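Long-range contact in chromosome partition protein Smc (Pyrococcus yayanosii, PDB 5XEI), which probably drives chromosome condensation and partitioning as an ATP-hydrolysing, DNA-binding SMC protein that works as a homodimer: residues A[160-169]-A[361-372]. Numbering follows the deposited sequence.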
ATOM      1  N   ARG A 160       4.786  20.491  -2.492  1.00 66.15           N
ATOM      2  CA  ARG A 160       5.588  19.341  -2.067  1.00 60.20           C
ATOM      3  C   ARG A 160       5.352  18.121  -2.939  1.00 57.80           C
ATOM      4  O   ARG A 160       6.306  17.439  -3.334  1.00 56.09           O
ATOM      5  CB  ARG A 160       5.269  18.986  -0.615  1.00 60.42           C
ATOM      6  CG  ARG A 160       6.014  17.758  -0.083  1.00 58.35           C
ATOM      7  CD  ARG A 160       5.661  17.507   1.365  1.00 62.25           C
ATOM      8  NE  ARG A 160       4.257  17.119   1.545  1.00 61.89           N
ATOM      9  CZ  ARG A 160       3.674  16.093   0.930  1.00 65.59           C
ATOM     10  NH1 ARG A 160       4.364  15.306   0.106  1.00 56.74           N
ATOM     11  NH2 ARG A 160       2.388  15.830   1.143  1.00 74.72           N
ATOM     12  N   GLN A 161       4.080  17.817  -3.216  1.00 53.03           N
ATOM     13  CA  GLN A 161       3.694  16.569  -3.866  1.00 52.29           C
ATOM     14  C   GLN A 161       4.482  16.297  -5.135  1.00 54.06           C
ATOM     15  O   GLN A 161       4.787  15.142  -5.447  1.00 50.61           O
ATOM     16  CB  GLN A 161       2.210  16.602  -4.190  1.00 51.23           C
ATOM     17  CG  GLN A 161       1.340  16.624  -2.971  1.00 77.13           C
ATOM     18  CD  GLN A 161       1.529  17.866  -2.130  1.00 94.88           C
ATOM     19  OE1 GLN A 161       2.353  18.727  -2.457  1.00103.35           O
ATOM     20  NE2 GLN A 161       0.812  17.941  -1.004  1.00 82.30           N
ATOM     21  N   LEU A 162       4.807  17.341  -5.891  1.00 53.01           N
ATOM     22  CA  LEU A 162       5.625  17.116  -7.069  1.00 51.80           C
ATOM     23  C   LEU A 162       7.031  16.672  -6.687  1.00 44.77           C
ATOM     24  O   LEU A 162       7.632  15.846  -7.384  1.00 41.01           O
ATOM     25  CB  LEU A 162       5.660  18.366  -7.939  1.00 50.20           C
ATOM     26  CG  LEU A 162       6.576  18.169  -9.139  1.00 47.95           C
ATOM     27  CD1 LEU A 162       5.977  18.790 -10.338  1.00 57.02           C
ATOM     28  CD2 LEU A 162       7.908  18.811  -8.876  1.00 59.16           C
ATOM     29  N   ILE A 163       7.579  17.200  -5.592  1.00 47.08           N
ATOM     30  CA  ILE A 163       8.875  16.700  -5.128  1.00 49.39           C
ATOM     31  C   ILE A 163       8.788  15.214  -4.771  1.00 45.08           C
ATOM     32  O   ILE A 163       9.722  14.450  -5.057  1.00 41.63           O
ATOM     33  CB  ILE A 163       9.412  17.550  -3.957  1.00 44.53           C
ATOM     34  CG1 ILE A 163       9.519  19.011  -4.374  1.00 50.64           C
ATOM     35  CG2 ILE A 163      10.816  17.108  -3.570  1.00 42.94           C
ATOM     36  CD1 ILE A 163      10.435  19.234  -5.567  1.00 40.99           C
ATOM     37  N   ASP A 164       7.670  14.770  -4.160  1.00 41.17           N
ATOM     38  CA  ASP A 164       7.495  13.337  -3.887  1.00 43.51           C
ATOM     39  C   ASP A 164       7.647  12.509  -5.150  1.00 44.12           C
ATOM     40  O   ASP A 164       8.441  11.558  -5.203  1.00 45.74           O
ATOM     41  CB  ASP A 164       6.126  13.021  -3.265  1.00 48.77           C
ATOM     42  CG  ASP A 164       5.869  13.760  -1.957  1.00 57.55           C
ATOM     43  OD1 ASP A 164       6.845  14.106  -1.258  1.00 65.71           O
ATOM     44  OD2 ASP A 164       4.681  13.960  -1.598  1.00 59.03           O
ATOM     45  N   GLU A 165       6.851  12.840  -6.167  1.00 43.32           N
ATOM     46  CA  GLU A 165       6.997  12.219  -7.478  1.00 42.95           C
ATOM     47  C   GLU A 165       8.457  12.187  -7.939  1.00 44.80           C
ATOM     48  O   GLU A 165       9.002  11.118  -8.242  1.00 42.19           O
ATOM     49  CB  GLU A 165       6.116  12.967  -8.472  1.00 46.92           C
ATOM     50  CG  GLU A 165       4.621  12.799  -8.184  1.00 60.50           C
ATOM     51  CD  GLU A 165       3.738  13.342  -9.295  1.00 68.14           C
ATOM     52  OE1 GLU A 165       2.650  13.884  -8.989  1.00 71.40           O
ATOM     53  OE2 GLU A 165       4.150  13.233 -10.470  1.00 72.22           O
ATOM     54  N   ILE A 166       9.118  13.345  -7.971  1.00 39.88           N
ATOM     55  CA  ILE A 166      10.459  13.404  -8.542  1.00 44.71           C
ATOM     56  C   ILE A 166      11.417  12.511  -7.755  1.00 43.75           C
ATOM     57  O   ILE A 166      12.246  11.793  -8.327  1.00 40.11           O
ATOM     58  CB  ILE A 166      10.963  14.859  -8.597  1.00 46.12           C
ATOM     59  CG1 ILE A 166      10.027  15.750  -9.423  1.00 45.24           C
ATOM     60  CG2 ILE A 166      12.364  14.899  -9.148  1.00 44.64           C
ATOM     61  CD1 ILE A 166       9.513  15.110 -10.683  1.00 50.90           C
ATOM     62  N   SER A 167      11.321  12.559  -6.427  1.00 40.15           N
ATOM     63  CA  SER A 167      12.233  11.786  -5.601  1.00 44.02           C
ATOM     64  C   SER A 167      11.997  10.295  -5.748  1.00 46.51           C
ATOM     65  O   SER A 167      12.924   9.510  -5.519  1.00 48.05           O
ATOM     66  CB  SER A 167      12.110  12.204  -4.133  1.00 43.22           C
ATOM     67  OG  SER A 167      10.779  12.107  -3.675  1.00 50.49           O
ATOM     68  N   GLY A 168      10.795   9.893  -6.149  1.00 48.69           N
ATOM     69  CA  GLY A 168      10.526   8.492  -6.395  1.00 50.16           C
ATOM     70  C   GLY A 168      10.277   7.667  -5.155  1.00 56.20           C
ATOM     71  O   GLY A 168      10.540   6.461  -5.161  1.00 60.17           O
ATOM     72  N   ILE A 169       9.758   8.279  -4.087  1.00 54.83           N
ATOM     73  CA  ILE A 169       9.465   7.552  -2.855  1.00 54.55           C
ATOM     74  C   ILE A 169       8.334   6.539  -2.989  1.00 53.24           C
ATOM     75  O   ILE A 169       8.071   5.794  -2.038  1.00 56.48           O
ATOM     76  CB  ILE A 169       9.105   8.536  -1.728  1.00 51.49           C
ATOM     77  CG1 ILE A 169       7.933   9.424  -2.169  1.00 48.62           C
ATOM     78  CG2 ILE A 169      10.330   9.334  -1.304  1.00 48.02           C
ATOM     79  CD1 ILE A 169       7.382  10.322  -1.083  1.00 44.40           C
ATOM     80  N   LYS A 361      12.663   6.169   3.083  1.00 47.74           N
ATOM     81  CA  LYS A 361      11.817   7.074   2.311  1.00 42.96           C
ATOM     82  C   LYS A 361      12.191   8.531   2.549  1.00 43.06           C
ATOM     83  O   LYS A 361      12.437   9.292   1.606  1.00 43.97           O
ATOM     84  CB  LYS A 361      10.358   6.823   2.688  1.00 46.20           C
ATOM     85  CG  LYS A 361       9.332   7.771   2.113  1.00 45.60           C
ATOM     86  CD  LYS A 361       7.978   7.520   2.791  1.00 51.74           C
ATOM     87  CE  LYS A 361       6.825   8.281   2.129  1.00 49.41           C
ATOM     88  NZ  LYS A 361       5.505   8.037   2.798  1.00 54.29           N
ATOM     89  N   LYS A 362      12.258   8.932   3.813  1.00 43.92           N
ATOM     90  CA  LYS A 362      12.559  10.320   4.111  1.00 39.72           C
ATOM     91  C   LYS A 362      13.935  10.708   3.572  1.00 41.55           C
ATOM     92  O   LYS A 362      14.072  11.732   2.896  1.00 46.28           O
ATOM     93  CB  LYS A 362      12.450  10.558   5.608  1.00 33.91           C
ATOM     94  CG  LYS A 362      13.020  11.871   5.996  1.00 47.91           C
ATOM     95  CD  LYS A 362      13.381  11.885   7.456  1.00 56.15           C
ATOM     96  CE  LYS A 362      12.303  12.538   8.279  1.00 56.83           C
ATOM     97  NZ  LYS A 362      12.854  13.720   9.022  1.00 60.09           N
ATOM     98  N   ASN A 363      14.959   9.880   3.817  1.00 38.13           N
ATOM     99  CA  ASN A 363      16.293  10.158   3.267  1.00 41.61           C
ATOM    100  C   ASN A 363      16.255  10.428   1.765  1.00 40.93           C
ATOM    101  O   ASN A 363      16.882  11.375   1.274  1.00 42.24           O
ATOM    102  CB  ASN A 363      17.249   8.997   3.531  1.00 39.31           C
ATOM    103  CG  ASN A 363      17.557   8.814   4.994  1.00 41.53           C
ATOM    104  OD1 ASN A 363      17.260   9.674   5.813  1.00 50.22           O
ATOM    105  ND2 ASN A 363      18.137   7.679   5.335  1.00 36.01           N
ATOM    106  N   VAL A 364      15.570   9.573   1.008  1.00 38.48           N
ATOM    107  CA  VAL A 364      15.504   9.794  -0.428  1.00 38.06           C
ATOM    108  C   VAL A 364      14.833  11.121  -0.704  1.00 38.68           C
ATOM    109  O   VAL A 364      15.229  11.862  -1.610  1.00 34.87           O
ATOM    110  CB  VAL A 364      14.772   8.637  -1.131  1.00 43.67           C
ATOM    111  CG1 VAL A 364      14.890   8.783  -2.632  1.00 43.84           C
ATOM    112  CG2 VAL A 364      15.337   7.308  -0.698  1.00 46.68           C
ATOM    113  N   PHE A 365      13.809  11.449   0.078  1.00 40.68           N
ATOM    114  CA  PHE A 365      13.118  12.707  -0.144  1.00 39.11           C
ATOM    115  C   PHE A 365      14.061  13.878   0.073  1.00 39.34           C
ATOM    116  O   PHE A 365      14.185  14.762  -0.786  1.00 40.87           O
ATOM    117  CB  PHE A 365      11.905  12.817   0.769  1.00 36.31           C
ATOM    118  CG  PHE A 365      11.189  14.115   0.643  1.00 43.64           C
ATOM    119  CD1 PHE A 365      10.306  14.339  -0.407  1.00 47.42           C
ATOM    120  CD2 PHE A 365      11.406  15.132   1.556  1.00 48.48           C
ATOM    121  CE1 PHE A 365       9.640  15.550  -0.527  1.00 44.84           C
ATOM    122  CE2 PHE A 365      10.729  16.348   1.441  1.00 43.90           C
ATOM    123  CZ  PHE A 365       9.849  16.546   0.412  1.00 42.25           C
ATOM    124  N   MET A 366      14.759  13.882   1.211  1.00 36.58           N
ATOM    125  CA  MET A 366      15.622  15.007   1.541  1.00 37.63           C
ATOM    126  C   MET A 366      16.782  15.115   0.566  1.00 39.66           C
ATOM    127  O   MET A 366      17.142  16.219   0.148  1.00 46.42           O
ATOM    128  CB  MET A 366      16.141  14.875   2.967  1.00 44.14           C
ATOM    129  CG  MET A 366      15.055  14.780   4.001  1.00 50.39           C
ATOM    130  SD  MET A 366      14.128  16.318   4.116  1.00 56.23           S
ATOM    131  CE  MET A 366      15.473  17.459   4.392  1.00 50.71           C
ATOM    132  N   ARG A 367      17.393  13.982   0.208  1.00 36.92           N
ATOM    133  CA  ARG A 367      18.462  13.996  -0.781  1.00 34.07           C
ATOM    134  C   ARG A 367      17.983  14.636  -2.064  1.00 35.61           C
ATOM    135  O   ARG A 367      18.691  15.440  -2.677  1.00 36.74           O
ATOM    136  CB  ARG A 367      18.950  12.582  -1.066  1.00 40.25           C
ATOM    137  CG  ARG A 367      20.161  12.546  -1.985  1.00 36.94           C
ATOM    138  CD  ARG A 367      19.829  12.265  -3.444  1.00 33.21           C
ATOM    139  NE  ARG A 367      20.977  12.604  -4.273  1.00 40.63           N
ATOM    140  CZ  ARG A 367      21.414  11.904  -5.320  1.00 37.79           C
ATOM    141  NH1 ARG A 367      20.804  10.799  -5.694  1.00 36.10           N
ATOM    142  NH2 ARG A 367      22.493  12.302  -5.988  1.00 40.83           N
ATOM    143  N   THR A 368      16.781  14.268  -2.500  1.00 38.84           N
ATOM    144  CA  THR A 368      16.201  14.918  -3.663  1.00 39.58           C
ATOM    145  C   THR A 368      15.922  16.374  -3.359  1.00 35.19           C
ATOM    146  O   THR A 368      16.312  17.264  -4.122  1.00 37.42           O
ATOM    147  CB  THR A 368      14.916  14.209  -4.078  1.00 41.92           C
ATOM    148  OG1 THR A 368      15.178  12.814  -4.284  1.00 44.64           O
ATOM    149  CG2 THR A 368      14.362  14.821  -5.356  1.00 41.34           C
ATOM    150  N   LEU A 369      15.276  16.635  -2.220  1.00 30.35           N
ATOM    151  CA  LEU A 369      14.860  17.992  -1.905  1.00 31.95           C
ATOM    152  C   LEU A 369      16.049  18.935  -1.820  1.00 39.53           C
ATOM    153  O   LEU A 369      15.959  20.098  -2.224  1.00 36.55           O
ATOM    154  CB  LEU A 369      14.074  17.981  -0.603  1.00 33.89           C
ATOM    155  CG  LEU A 369      13.372  19.240  -0.105  1.00 36.84           C
ATOM    156  CD1 LEU A 369      14.172  19.898   0.966  1.00 43.08           C
ATOM    157  CD2 LEU A 369      13.095  20.217  -1.246  1.00 30.24           C
ATOM    158  N   GLU A 370      17.182  18.448  -1.332  1.00 44.77           N
ATOM    159  CA  GLU A 370      18.334  19.320  -1.189  1.00 44.05           C
ATOM    160  C   GLU A 370      19.058  19.512  -2.511  1.00 39.13           C
ATOM    161  O   GLU A 370      19.508  20.628  -2.811  1.00 40.34           O
ATOM    162  CB  GLU A 370      19.260  18.768  -0.105  1.00 49.84           C
ATOM    163  CG  GLU A 370      18.732  19.080   1.307  1.00 60.97           C
ATOM    164  CD  GLU A 370      18.994  17.982   2.352  1.00 78.25           C
ATOM    165  OE1 GLU A 370      18.126  17.814   3.236  1.00 80.97           O
ATOM    166  OE2 GLU A 370      20.050  17.303   2.318  1.00 80.44           O
ATOM    167  N   ALA A 371      19.171  18.455  -3.320  1.00 36.53           N
ATOM    168  CA  ALA A 371      19.756  18.617  -4.646  1.00 40.03           C
ATOM    169  C   ALA A 371      19.007  19.696  -5.422  1.00 44.93           C
ATOM    170  O   ALA A 371      19.604  20.651  -5.946  1.00 39.03           O
ATOM    171  CB  ALA A 371      19.733  17.287  -5.409  1.00 33.39           C
ATOM    172  N   ILE A 372      17.681  19.588  -5.457  1.00 37.37           N
ATOM    173  CA  ILE A 372      16.915  20.547  -6.238  1.00 44.18           C
ATOM    174  C   ILE A 372      17.095  21.956  -5.683  1.00 40.28           C
ATOM    175  O   ILE A 372      17.181  22.932  -6.439  1.00 37.96           O
ATOM    176  CB  ILE A 372      15.441  20.113  -6.285  1.00 43.69           C
ATOM    177  CG1 ILE A 372      15.325  18.796  -7.073  1.00 39.02           C
ATOM    178  CG2 ILE A 372      14.559  21.239  -6.860  1.00 43.15           C
ATOM    179  CD1 ILE A 372      13.951  18.155  -7.005  1.00 35.00           C
TER
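Ser167, in the last turn of helix 156-167, meets Thr368 of the long helix 321-383 where the two helices cross at 107°, their local axes 9.2 Å apart. Gly168 ends the shorter helix in a Schellman motif, and the chain then brings Ile169 against Lys361. Phe365 is the knob of the interface: with CG anti to the backbone N (chi1 177°), its ring swings into the hole formed by Arg160, Ile163, Asp164 and Ser167. CE1 of Phe365 lies 3.6 Å from CG2 of Ile163, Ser167 OG sits at the ring edge near its plane, and the Asp164 carboxylate is turned 53° from the ring. Two turns beyond Phe365, Ile372 meets Ile163 tip to tip, CD1 to CD1 at 3.9 Å. Thr368 lays its CB and both branches against CB of Ser167, while its OG1 donates to Val364 O within its own helix (2.8 Å). Replacing Thr368 with glycine would probably open a gap beside Ser167 and leave Val364 O with the backbone bond from Thr368's position alone. At the other end the extended Lys361 chain crosses Ile169, CE 3.8 Å from CD1, and carries NZ to a salt bridge with Asp173. No hydrogen bond spans the segments; hydroxyls are turned back on their own helices, so shape and apolar packing join the ATPase head to the root of its coiled coil.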